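H/ACA ribonucleoprotein complex non-core subunit NAF1 (Saccharomyces cerevisiae, PDB 2V3M) acts as an RNA-binding assembly factor, joining maturing box H/ACA snoRNPs before GAR1 replaces it, and is represented here by its Gar1-like domain. Local coordinates at residues V35-A39 with R104-K108; N42-A48 with P84-L90; R68-G72 with L97-L101. All blocks are in the same frame, centred on the assembly; numbering follows the deposited sequence.

Contact 1: residues V35-A39 with R104-K108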
ATOM      1  N   VAL A  35       7.092   9.063   4.701  1.00 27.13           N
ATOM      2  CA  VAL A  35       7.612   8.068   5.612  1.00 26.46           C
ATOM      3  C   VAL A  35       7.380   6.798   4.909  1.00 26.56           C
ATOM      4  O   VAL A  35       6.329   6.599   4.368  1.00 27.73           O
ATOM      5  CB  VAL A  35       6.885   8.067   6.947  1.00 27.07           C
ATOM      6  CG1 VAL A  35       7.334   6.859   7.822  1.00 26.94           C
ATOM      7  CG2 VAL A  35       7.046   9.406   7.656  1.00 24.52           C
ATOM      8  N   LEU A  36       8.387   5.940   4.845  1.00 26.72           N
ATOM      9  CA  LEU A  36       8.250   4.646   4.181  1.00 26.33           C
ATOM     10  C   LEU A  36       7.295   3.818   5.011  1.00 27.11           C
ATOM     11  O   LEU A  36       7.606   3.563   6.216  1.00 27.62           O
ATOM     12  CB  LEU A  36       9.641   4.025   4.156  1.00 26.33           C
ATOM     13  CG  LEU A  36       9.897   2.610   3.633  1.00 26.53           C
ATOM     14  CD1 LEU A  36       9.564   2.523   2.215  1.00 26.78           C
ATOM     15  CD2 LEU A  36      11.377   2.235   3.777  1.00 25.61           C
ATOM     16  N   LYS A  37       6.128   3.469   4.456  1.00 26.82           N
ATOM     17  CA  LYS A  37       5.132   2.764   5.258  1.00 27.01           C
ATOM     18  C   LYS A  37       4.861   1.323   4.889  1.00 27.70           C
ATOM     19  O   LYS A  37       4.435   0.587   5.720  1.00 27.59           O
ATOM     20  CB  LYS A  37       3.871   3.524   5.262  1.00 27.41           C
ATOM     21  CG  LYS A  37       4.003   4.801   6.101  1.00 28.47           C
ATOM     22  CD  LYS A  37       4.019   4.504   7.554  1.00 29.19           C
ATOM     23  CE  LYS A  37       3.644   5.725   8.359  1.00 32.06           C
ATOM     24  NZ  LYS A  37       3.743   5.400   9.857  1.00 32.13           N
ATOM     25  N   SER A  38       5.189   0.902   3.668  1.00 28.45           N
ATOM     26  CA  SER A  38       4.846  -0.419   3.248  1.00 28.64           C
ATOM     27  C   SER A  38       5.669  -1.031   2.080  1.00 28.80           C
ATOM     28  O   SER A  38       6.205  -0.334   1.239  1.00 29.43           O
ATOM     29  CB  SER A  38       3.393  -0.437   2.868  1.00 28.45           C
ATOM     30  OG  SER A  38       2.990  -1.773   2.935  1.00 28.25           O
ATOM     31  N   ALA A  39       5.749  -2.368   2.052  1.00 28.35           N
ATOM     32  CA  ALA A  39       6.503  -3.067   1.035  1.00 26.65           C
ATOM     33  C   ALA A  39       5.896  -4.414   0.818  1.00 25.93           C
ATOM     34  O   ALA A  39       6.057  -5.341   1.631  1.00 25.99           O
ATOM     35  CB  ALA A  39       7.958  -3.172   1.437  1.00 25.99           C
ATOM     36  N   ARG A 104      13.228  -1.667   6.477  1.00 25.89           N
ATOM     37  CA  ARG A 104      13.429  -0.347   6.999  1.00 25.20           C
ATOM     38  C   ARG A 104      12.185   0.506   7.052  1.00 25.38           C
ATOM     39  O   ARG A 104      12.337   1.719   7.008  1.00 25.26           O
ATOM     40  CB  ARG A 104      14.360   0.339   6.071  1.00 25.79           C
ATOM     41  CG  ARG A 104      15.785  -0.233   6.079  1.00 25.55           C
ATOM     42  CD  ARG A 104      16.656   0.934   6.214  1.00 25.16           C
ATOM     43  NE  ARG A 104      17.599   1.059   5.142  1.00 26.35           N
ATOM     44  CZ  ARG A 104      18.286   2.166   4.904  1.00 27.06           C
ATOM     45  NH1 ARG A 104      18.103   3.280   5.621  1.00 24.12           N
ATOM     46  NH2 ARG A 104      19.133   2.164   3.918  1.00 27.99           N
ATOM     47  N   LEU A 105      10.986  -0.102   7.095  1.00 24.59           N
ATOM     48  CA  LEU A 105       9.751   0.591   7.261  1.00 24.60           C
ATOM     49  C   LEU A 105       9.798   1.602   8.375  1.00 25.13           C
ATOM     50  O   LEU A 105      10.373   1.309   9.421  1.00 25.60           O
ATOM     51  CB  LEU A 105       8.698  -0.409   7.585  1.00 24.86           C
ATOM     52  CG  LEU A 105       7.896  -0.947   6.396  1.00 26.39           C
ATOM     53  CD1 LEU A 105       8.682  -0.781   5.027  1.00 27.60           C
ATOM     54  CD2 LEU A 105       7.465  -2.368   6.733  1.00 23.65           C
ATOM     55  N   GLY A 106       9.222   2.808   8.163  1.00 25.18           N
ATOM     56  CA  GLY A 106       9.071   3.802   9.244  1.00 23.86           C
ATOM     57  C   GLY A 106      10.085   4.924   9.169  1.00 23.81           C
ATOM     58  O   GLY A 106       9.938   5.936   9.864  1.00 23.04           O
ATOM     59  N   GLU A 107      11.133   4.732   8.354  1.00 24.25           N
ATOM     60  CA  GLU A 107      12.192   5.727   8.125  1.00 24.71           C
ATOM     61  C   GLU A 107      11.657   6.802   7.225  1.00 25.66           C
ATOM     62  O   GLU A 107      10.791   6.506   6.342  1.00 25.78           O
ATOM     63  CB  GLU A 107      13.396   5.155   7.420  1.00 24.22           C
ATOM     64  CG  GLU A 107      14.313   4.444   8.302  1.00 26.50           C
ATOM     65  CD  GLU A 107      15.647   4.024   7.653  1.00 27.72           C
ATOM     66  OE1 GLU A 107      16.115   4.719   6.748  1.00 27.34           O
ATOM     67  OE2 GLU A 107      16.255   2.995   8.087  1.00 29.01           O
ATOM     68  N   LYS A 108      12.166   8.031   7.419  1.00 25.65           N
ATOM     69  CA  LYS A 108      11.751   9.171   6.614  1.00 26.74           C
ATOM     70  C   LYS A 108      12.168   9.059   5.173  1.00 27.70           C
ATOM     71  O   LYS A 108      13.298   8.702   4.919  1.00 29.86           O
ATOM     72  CB  LYS A 108      12.346  10.424   7.134  1.00 26.63           C
ATOM     73  CG  LYS A 108      11.596  10.986   8.273  1.00 28.02           C
ATOM     74  CD  LYS A 108      12.350  12.153   8.740  1.00 32.49           C
ATOM     75  CE  LYS A 108      11.519  12.961   9.808  1.00 36.66           C
ATOM     76  NZ  LYS A 108      10.012  13.150   9.352  1.00 37.60           N
TER
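Leu36 spends both backbone polar groups on the 104-108 turn. Its N-H gives a nearly straight bond to Glu107 O (2.9 Å, 169° at the hydrogen), lying close to the line of that C=O, while Leu36 O accepts Gly106 N at 2.6 Å from a donor tilted out of the carbonyl plane. The side chain reinforces the join: Leu36 CG packs on Leu105 CD1 at 3.9 Å, the two leucines crossing at about a right angle, and Leu36 CD2 lies 3.4 Å from Arg104 O. Val35 turns its CG1 opposite the backbone N (chi1 172°), which brings that methyl to 3.4 Å from Gly106 O; next along, Val35 and Lys108 form a non-hydrogen-bonded antiparallel pair where strand 108-112 begins.

The partner is a type II turn from Arg104 to Glu107. Glycine tolerates the positive phi (103°) of its third position, Gly106, where a side chain would collide with the carbonyl oxygen of Leu105. A salt bridge links the ends of the turn, Arg104 NH1 to Glu107 OE1 at 2.7 Å, though its hydrogen bond is weak and the carboxylate's placement uncertain; Arg104 NH2 also pairs with Asp67. On the other edge of the strand, Val35 and Lys37 bond to His47 and Ile45. A classic bulge sets Lys37 and Ser38 opposite the single residue Ile45, and Ser38 OG bonds to Ser38 of the second subunit.

Backbone bonds therefore set the alignment of turn and strand, Leu105 packs against the buried Leu36, and the ion pair may help to hold the outer side of the turn together.

Contact 2: residues N42-A48 with P84-L90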
ATOM      1  N   ASN A  42       7.029  -6.269  -4.566  1.00 28.11           N
ATOM      2  CA  ASN A  42       7.881  -5.295  -5.218  1.00 28.64           C
ATOM      3  C   ASN A  42       7.296  -3.906  -5.251  1.00 29.13           C
ATOM      4  O   ASN A  42       7.894  -3.045  -5.918  1.00 30.72           O
ATOM      5  CB  ASN A  42       8.268  -5.696  -6.631  1.00 28.44           C
ATOM      6  CG  ASN A  42       9.148  -6.904  -6.677  1.00 30.76           C
ATOM      7  OD1 ASN A  42      10.095  -7.088  -5.892  1.00 33.65           O
ATOM      8  ND2 ASN A  42       8.857  -7.744  -7.621  1.00 33.26           N
ATOM      9  N   ASN A  43       6.184  -3.620  -4.565  1.00 28.62           N
ATOM     10  CA  ASN A  43       5.831  -2.203  -4.384  1.00 29.01           C
ATOM     11  C   ASN A  43       6.324  -1.609  -3.070  1.00 29.43           C
ATOM     12  O   ASN A  43       6.286  -2.310  -2.034  1.00 30.13           O
ATOM     13  CB  ASN A  43       4.373  -2.005  -4.459  1.00 28.35           C
ATOM     14  CG  ASN A  43       3.821  -2.428  -5.790  1.00 30.30           C
ATOM     15  OD1 ASN A  43       3.726  -1.605  -6.749  1.00 31.23           O
ATOM     16  ND2 ASN A  43       3.385  -3.723  -5.879  1.00 30.72           N
ATOM     17  N   ILE A  44       6.772  -0.357  -3.112  1.00 28.45           N
ATOM     18  CA  ILE A  44       7.126   0.355  -1.925  1.00 28.93           C
ATOM     19  C   ILE A  44       6.116   1.513  -1.822  1.00 29.79           C
ATOM     20  O   ILE A  44       5.844   2.238  -2.795  1.00 30.19           O
ATOM     21  CB  ILE A  44       8.572   0.910  -2.029  1.00 29.01           C
ATOM     22  CG1 ILE A  44       9.581  -0.211  -2.078  1.00 28.86           C
ATOM     23  CG2 ILE A  44       8.894   1.849  -0.898  1.00 28.54           C
ATOM     24  CD1 ILE A  44       9.332  -1.241  -1.123  1.00 29.12           C
ATOM     25  N   ILE A  45       5.550   1.666  -0.642  1.00 29.84           N
ATOM     26  CA  ILE A  45       4.529   2.652  -0.421  1.00 30.32           C
ATOM     27  C   ILE A  45       5.049   3.732   0.553  1.00 30.40           C
ATOM     28  O   ILE A  45       5.476   3.397   1.644  1.00 31.60           O
ATOM     29  CB  ILE A  45       3.325   2.032   0.218  1.00 29.38           C
ATOM     30  CG1 ILE A  45       2.644   1.159  -0.767  1.00 30.67           C
ATOM     31  CG2 ILE A  45       2.366   3.080   0.610  1.00 28.42           C
ATOM     32  CD1 ILE A  45       2.799   1.428  -2.078  1.00 30.49           C
ATOM     33  N   ILE A  46       4.952   4.989   0.168  1.00 29.96           N
ATOM     34  CA  ILE A  46       5.381   6.107   1.017  1.00 31.51           C
ATOM     35  C   ILE A  46       4.194   7.010   1.368  1.00 31.92           C
ATOM     36  O   ILE A  46       3.360   7.323   0.476  1.00 33.19           O
ATOM     37  CB  ILE A  46       6.492   6.932   0.267  1.00 32.13           C
ATOM     38  CG1 ILE A  46       7.585   5.900  -0.052  1.00 32.55           C
ATOM     39  CG2 ILE A  46       6.985   8.205   1.099  1.00 30.52           C
ATOM     40  CD1 ILE A  46       8.796   6.366  -0.370  1.00 29.97           C
ATOM     41  N   HIS A  47       4.080   7.408   2.613  1.00 30.59           N
ATOM     42  CA  HIS A  47       2.919   8.145   2.947  1.00 33.26           C
ATOM     43  C   HIS A  47       3.362   9.570   2.970  1.00 33.71           C
ATOM     44  O   HIS A  47       4.317   9.896   3.703  1.00 34.15           O
ATOM     45  CB  HIS A  47       2.403   7.751   4.321  1.00 34.60           C
ATOM     46  CG  HIS A  47       1.022   8.258   4.618  1.00 39.63           C
ATOM     47  ND1 HIS A  47       0.361   7.986   5.799  1.00 44.71           N
ATOM     48  CD2 HIS A  47       0.171   9.034   3.899  1.00 46.10           C
ATOM     49  CE1 HIS A  47      -0.845   8.540   5.794  1.00 45.07           C
ATOM     50  NE2 HIS A  47      -0.987   9.187   4.650  1.00 48.54           N
ATOM     51  N   ALA A  48       2.709  10.426   2.167  1.00 33.29           N
ATOM     52  CA  ALA A  48       3.088  11.842   2.109  1.00 33.53           C
ATOM     53  C   ALA A  48       3.034  12.548   3.472  1.00 34.63           C
ATOM     54  O   ALA A  48       2.189  12.233   4.308  1.00 34.94           O
ATOM     55  CB  ALA A  48       2.256  12.581   1.103  1.00 32.09           C
ATOM     56  N   PRO A  84      -1.474  12.237   0.333  1.00 29.96           N
ATOM     57  CA  PRO A  84      -1.359  11.281  -0.714  1.00 28.14           C
ATOM     58  C   PRO A  84      -0.572  10.056  -0.252  1.00 26.77           C
ATOM     59  O   PRO A  84       0.026  10.068   0.756  1.00 28.50           O
ATOM     60  CB  PRO A  84      -0.588  12.087  -1.767  1.00 27.99           C
ATOM     61  CG  PRO A  84      -0.838  13.410  -1.493  1.00 28.39           C
ATOM     62  CD  PRO A  84      -0.918  13.528  -0.055  1.00 29.74           C
ATOM     63  N   PHE A  85      -0.542   9.010  -1.021  1.00 25.60           N
ATOM     64  CA  PHE A  85       0.392   7.900  -0.855  1.00 25.51           C
ATOM     65  C   PHE A  85       1.089   7.725  -2.159  1.00 26.31           C
ATOM     66  O   PHE A  85       0.420   7.833  -3.205  1.00 26.98           O
ATOM     67  CB  PHE A  85      -0.325   6.585  -0.709  1.00 25.41           C
ATOM     68  CG  PHE A  85      -1.027   6.408   0.596  1.00 23.06           C
ATOM     69  CD1 PHE A  85      -2.397   6.514   0.660  1.00 24.42           C
ATOM     70  CD2 PHE A  85      -0.349   6.106   1.723  1.00 22.47           C
ATOM     71  CE1 PHE A  85      -3.095   6.336   1.876  1.00 24.10           C
ATOM     72  CE2 PHE A  85      -1.004   5.970   2.957  1.00 24.45           C
ATOM     73  CZ  PHE A  85      -2.366   6.066   3.056  1.00 23.71           C
ATOM     74  N   TYR A  86       2.397   7.448  -2.109  1.00 26.06           N
ATOM     75  CA  TYR A  86       3.145   7.317  -3.306  1.00 26.33           C
ATOM     76  C   TYR A  86       3.474   5.862  -3.460  1.00 27.37           C
ATOM     77  O   TYR A  86       3.827   5.192  -2.497  1.00 29.07           O
ATOM     78  CB  TYR A  86       4.368   8.131  -3.170  1.00 25.36           C
ATOM     79  CG  TYR A  86       4.079   9.563  -2.950  1.00 25.36           C
ATOM     80  CD1 TYR A  86       4.679  10.271  -1.904  1.00 23.62           C
ATOM     81  CD2 TYR A  86       3.185  10.235  -3.761  1.00 25.06           C
ATOM     82  CE1 TYR A  86       4.405  11.626  -1.687  1.00 23.64           C
ATOM     83  CE2 TYR A  86       2.957  11.581  -3.606  1.00 26.32           C
ATOM     84  CZ  TYR A  86       3.554  12.290  -2.551  1.00 25.34           C
ATOM     85  OH  TYR A  86       3.270  13.657  -2.407  1.00 25.17           O
ATOM     86  N   ARG A  87       3.312   5.328  -4.653  1.00 27.90           N
ATOM     87  CA  ARG A  87       3.718   3.944  -4.879  1.00 28.05           C
ATOM     88  C   ARG A  87       4.867   3.842  -5.864  1.00 28.80           C
ATOM     89  O   ARG A  87       4.779   4.405  -7.015  1.00 29.56           O
ATOM     90  CB  ARG A  87       2.517   3.225  -5.380  1.00 27.99           C
ATOM     91  CG  ARG A  87       2.640   1.737  -5.592  1.00 26.90           C
ATOM     92  CD  ARG A  87       1.356   1.338  -6.414  1.00 25.87           C
ATOM     93  NE  ARG A  87       1.767   0.486  -7.484  1.00 26.99           N
ATOM     94  CZ  ARG A  87       1.403   0.560  -8.755  1.00 27.02           C
ATOM     95  NH1 ARG A  87       0.539   1.439  -9.210  1.00 24.39           N
ATOM     96  NH2 ARG A  87       1.882  -0.339  -9.600  1.00 33.46           N
ATOM     97  N   ILE A  88       5.949   3.169  -5.417  1.00 28.95           N
ATOM     98  CA  ILE A  88       7.160   2.954  -6.252  1.00 27.90           C
ATOM     99  C   ILE A  88       7.223   1.462  -6.541  1.00 27.38           C
ATOM    100  O   ILE A  88       7.384   0.677  -5.640  1.00 27.91           O
ATOM    101  CB  ILE A  88       8.444   3.415  -5.560  1.00 27.74           C
ATOM    102  CG1 ILE A  88       8.455   4.911  -5.362  1.00 28.05           C
ATOM    103  CG2 ILE A  88       9.627   3.120  -6.467  1.00 26.90           C
ATOM    104  CD1 ILE A  88       8.324   5.324  -4.044  1.00 28.91           C
ATOM    105  N   LYS A  89       7.028   1.083  -7.779  1.00 26.11           N
ATOM    106  CA  LYS A  89       7.145  -0.276  -8.127  1.00 26.66           C
ATOM    107  C   LYS A  89       8.531  -0.611  -8.575  1.00 27.54           C
ATOM    108  O   LYS A  89       8.931  -0.016  -9.567  1.00 28.08           O
ATOM    109  CB  LYS A  89       6.243  -0.518  -9.288  1.00 27.35           C
ATOM    110  CG  LYS A  89       6.418  -1.846  -9.944  1.00 28.99           C
ATOM    111  CD  LYS A  89       5.876  -2.971  -9.109  1.00 30.50           C
ATOM    112  CE  LYS A  89       5.613  -4.124 -10.079  1.00 32.70           C
ATOM    113  NZ  LYS A  89       4.975  -5.324  -9.479  1.00 35.47           N
ATOM    114  N   LEU A  90       9.254  -1.518  -7.864  1.00 27.12           N
ATOM    115  CA  LEU A  90      10.597  -1.924  -8.241  1.00 26.91           C
ATOM    116  C   LEU A  90      10.508  -3.069  -9.310  1.00 27.59           C
ATOM    117  O   LEU A  90       9.565  -3.860  -9.319  1.00 27.69           O
ATOM    118  CB  LEU A  90      11.378  -2.360  -7.037  1.00 26.21           C
ATOM    119  CG  LEU A  90      11.566  -1.329  -5.951  1.00 27.78           C
ATOM    120  CD1 LEU A  90      12.293  -1.942  -4.796  1.00 29.82           C
ATOM    121  CD2 LEU A  90      12.311  -0.162  -6.428  1.00 29.09           C
TER
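Ile44 O receives two groups of the facing strand: the N-H of Ile88, in the carbonyl plane at 2.8 Å and almost straight (176°), and the weaker CA-H of Arg87, its CA 3.4 Å away. Ile44 N bonds Ile88 O in return, and Ile46 and Tyr86 repeat this reciprocal pairing, so strands 43-48 and 85-89 run antiparallel in register.

Arg87 NE donates an almost straight hydrogen bond to Asn43 OD1 (3.0 Å); the oxygen lies in the guanidinium plane, but the donor stands above the amide carbonyl plane. With CG anti to the backbone N (chi1 -175°), Arg87 runs out over Ile45, whose CD1 touches Arg87 CG at 3.5 Å, and NH1 goes on to a salt bridge with Glu76. Cut back to an alanine here, the side chain would be likely to leave Glu76 without this charge partner, Asn43 OD1 without this donor and Ile45 CD1 less covered.

The His47 and Phe85 rings form an offset stack (planes 24° apart), Phe85 CE2 over the imidazole face, while Pro84 O lies at the ring edge, 3.3 Å from His47 CD2.

On the opposite face Ile46 and Ile88 join through their CD1 methyls (3.8 Å), and Ile44 meets helix 95-102. The face of Asn43, His47, Phe85 and Arg87 is consequently mixed and partly covered by the second subunit; the other carries three isoleucines, suited to the interior, with Tyr86.

Contact 3: residues R68-G72 with L97-L101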
ATOM      1  N   ARG A  68      20.693   8.394   1.682  1.00 24.20           N
ATOM      2  CA  ARG A  68      20.800   8.324   0.245  1.00 24.58           C
ATOM      3  C   ARG A  68      20.705   6.921  -0.408  1.00 25.06           C
ATOM      4  O   ARG A  68      21.108   6.712  -1.545  1.00 24.59           O
ATOM      5  CB  ARG A  68      22.007   9.094  -0.229  1.00 24.32           C
ATOM      6  CG  ARG A  68      21.807  10.581  -0.224  1.00 23.97           C
ATOM      7  CD  ARG A  68      23.080  11.305  -0.064  1.00 25.75           C
ATOM      8  NE  ARG A  68      22.864  12.556   0.668  1.00 27.10           N
ATOM      9  CZ  ARG A  68      22.572  13.729   0.098  1.00 26.74           C
ATOM     10  NH1 ARG A  68      22.400  13.791  -1.219  1.00 27.04           N
ATOM     11  NH2 ARG A  68      22.402  14.844   0.828  1.00 24.65           N
ATOM     12  N   THR A  69      20.114   5.986   0.323  1.00 25.68           N
ATOM     13  CA  THR A  69      19.776   4.706  -0.210  1.00 26.53           C
ATOM     14  C   THR A  69      18.646   4.992  -1.182  1.00 27.68           C
ATOM     15  O   THR A  69      17.607   5.534  -0.837  1.00 27.77           O
ATOM     16  CB  THR A  69      19.320   3.732   0.863  1.00 26.32           C
ATOM     17  OG1 THR A  69      20.431   3.406   1.709  1.00 26.53           O
ATOM     18  CG2 THR A  69      18.841   2.481   0.188  1.00 25.42           C
ATOM     19  N   LEU A  70      18.875   4.653  -2.436  1.00 28.87           N
ATOM     20  CA  LEU A  70      17.940   4.935  -3.474  1.00 29.84           C
ATOM     21  C   LEU A  70      16.731   3.983  -3.452  1.00 30.60           C
ATOM     22  O   LEU A  70      16.951   2.741  -3.547  1.00 31.81           O
ATOM     23  CB  LEU A  70      18.664   4.769  -4.773  1.00 29.91           C
ATOM     24  CG  LEU A  70      17.696   4.465  -5.950  1.00 32.67           C
ATOM     25  CD1 LEU A  70      17.174   5.785  -6.465  1.00 34.09           C
ATOM     26  CD2 LEU A  70      18.253   3.605  -7.178  1.00 31.89           C
ATOM     27  N   ILE A  71      15.494   4.540  -3.369  1.00 30.01           N
ATOM     28  CA  ILE A  71      14.308   3.736  -3.400  1.00 29.63           C
ATOM     29  C   ILE A  71      13.840   3.456  -4.828  1.00 29.79           C
ATOM     30  O   ILE A  71      13.802   2.342  -5.365  1.00 29.94           O
ATOM     31  CB  ILE A  71      13.209   4.346  -2.682  1.00 29.97           C
ATOM     32  CG1 ILE A  71      13.580   4.473  -1.180  1.00 29.93           C
ATOM     33  CG2 ILE A  71      11.969   3.453  -2.972  1.00 27.76           C
ATOM     34  CD1 ILE A  71      12.517   5.061  -0.330  1.00 28.02           C
ATOM     35  N   GLY A  72      13.512   4.516  -5.502  1.00 30.06           N
ATOM     36  CA  GLY A  72      13.223   4.356  -6.936  1.00 29.06           C
ATOM     37  C   GLY A  72      12.283   5.475  -7.403  1.00 29.40           C
ATOM     38  O   GLY A  72      12.170   6.587  -6.842  1.00 29.54           O
ATOM     39  N   LEU A  97      17.023  -5.007  -3.215  1.00 29.04           N
ATOM     40  CA  LEU A  97      16.787  -3.677  -2.727  1.00 27.86           C
ATOM     41  C   LEU A  97      15.458  -3.653  -1.994  1.00 27.84           C
ATOM     42  O   LEU A  97      15.342  -3.044  -0.921  1.00 28.08           O
ATOM     43  CB  LEU A  97      16.835  -2.683  -3.900  1.00 27.21           C
ATOM     44  CG  LEU A  97      16.482  -1.280  -3.447  1.00 27.28           C
ATOM     45  CD1 LEU A  97      17.559  -0.730  -2.562  1.00 24.61           C
ATOM     46  CD2 LEU A  97      16.152  -0.318  -4.605  1.00 27.26           C
ATOM     47  N   PHE A  98      14.479  -4.321  -2.590  1.00 27.55           N
ATOM     48  CA  PHE A  98      13.166  -4.529  -1.997  1.00 27.41           C
ATOM     49  C   PHE A  98      13.243  -5.106  -0.587  1.00 27.39           C
ATOM     50  O   PHE A  98      12.667  -4.535   0.307  1.00 27.37           O
ATOM     51  CB  PHE A  98      12.276  -5.415  -2.908  1.00 27.04           C
ATOM     52  CG  PHE A  98      10.906  -5.722  -2.312  1.00 26.07           C
ATOM     53  CD1 PHE A  98       9.899  -4.783  -2.373  1.00 24.24           C
ATOM     54  CD2 PHE A  98      10.672  -6.925  -1.625  1.00 26.11           C
ATOM     55  CE1 PHE A  98       8.684  -5.031  -1.820  1.00 25.45           C
ATOM     56  CE2 PHE A  98       9.435  -7.179  -1.042  1.00 25.15           C
ATOM     57  CZ  PHE A  98       8.441  -6.246  -1.151  1.00 26.19           C
ATOM     58  N   ASP A  99      13.945  -6.217  -0.423  1.00 27.84           N
ATOM     59  CA  ASP A  99      14.183  -6.840   0.880  1.00 28.61           C
ATOM     60  C   ASP A  99      14.862  -5.948   1.902  1.00 28.79           C
ATOM     61  O   ASP A  99      14.559  -5.996   3.101  1.00 28.69           O
ATOM     62  CB  ASP A  99      14.970  -8.149   0.683  1.00 28.27           C
ATOM     63  CG  ASP A  99      14.124  -9.225  -0.055  1.00 29.16           C
ATOM     64  OD1 ASP A  99      12.850  -9.227   0.085  1.00 30.07           O
ATOM     65  OD2 ASP A  99      14.716 -10.060  -0.795  1.00 29.62           O
ATOM     66  N   GLU A 100      15.751  -5.108   1.403  1.00 29.34           N
ATOM     67  CA  GLU A 100      16.418  -4.153   2.257  1.00 30.51           C
ATOM     68  C   GLU A 100      15.476  -3.055   2.702  1.00 29.34           C
ATOM     69  O   GLU A 100      15.529  -2.608   3.819  1.00 30.25           O
ATOM     70  CB  GLU A 100      17.632  -3.585   1.580  1.00 30.08           C
ATOM     71  CG  GLU A 100      18.541  -2.815   2.579  1.00 34.42           C
ATOM     72  CD  GLU A 100      19.570  -1.795   1.884  1.00 36.47           C
ATOM     73  OE1 GLU A 100      19.873  -0.758   2.557  1.00 38.78           O
ATOM     74  OE2 GLU A 100      20.028  -2.016   0.687  1.00 39.38           O
ATOM     75  N   LEU A 101      14.589  -2.622   1.837  1.00 28.86           N
ATOM     76  CA  LEU A 101      13.658  -1.588   2.221  1.00 28.10           C
ATOM     77  C   LEU A 101      12.549  -2.131   3.079  1.00 28.58           C
ATOM     78  O   LEU A 101      12.254  -1.496   4.064  1.00 29.42           O
ATOM     79  CB  LEU A 101      13.090  -0.948   0.992  1.00 27.50           C
ATOM     80  CG  LEU A 101      14.109  -0.272   0.053  1.00 27.25           C
ATOM     81  CD1 LEU A 101      13.324   0.225  -1.201  1.00 25.13           C
ATOM     82  CD2 LEU A 101      14.894   0.954   0.644  1.00 25.51           C
TER
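The carboxylate of Glu100 is the flat side-chain group that reaches across here, and it does so lightly: its OE1 ends 4.1 Å from the methyl CG2 of Thr69, the two side chains arriving from opposite directions. That OE1 also makes a long, weak ion pair with Arg104. The other flat groups met across the contact are backbone carbonyls, and Leu97 rests on their oxygens, with Leu97 CD2 3.3 Å from Leu70 O and 3.6 Å from Ile71 O. Leu97 reaches them because its CG stands opposite the backbone N (chi1 175°), swinging the branch toward the strand.

Deeper in, Ile71 CG2 meets Leu101 CD1 at 3.9 Å, the side chains crossing at a slant. Helix 95-102 is the one helix of this Gar1-like beta domain, and here it packs across the strand direction, the two short axes 110° apart and 9.8 Å from each other at closest approach. Leu97 and Leu101, one turn apart, face the strand, whereas Glu100 sits on the exposed flank, as its charge suits.

Ile71 stands in a classic bulge, sharing with its neighbour Gly72 the single opposite residue Phe63. Thr69 keeps its methyl for the helix while OG1 bonds to Asp67, and Ile71 also touches Ile44 and Ile46 across the interior.

In the fold
The three contacts join parts of one antiparallel sheet, a turn and a helix, and all are partly buried. Contact 2 pairs two full strands, buries the most surface and has eight buried residues; contact 1 fixes a turn to strand 30-40, the neighbour of strand 43-48, through fewer backbone bonds and with three exposed residues; contact 3 relies mainly on apolar packing, as suits a helix laid against a sheet. Contacts 1 and 2 share a seam along those neighbouring strands, and both touch the second subunit, which contact 3 does not. Helix 95-102 adjoins the other two contacts: Phe98 packs against Ala39, Asn42 and Asn43, and Leu101 against Leu36 and Ile44.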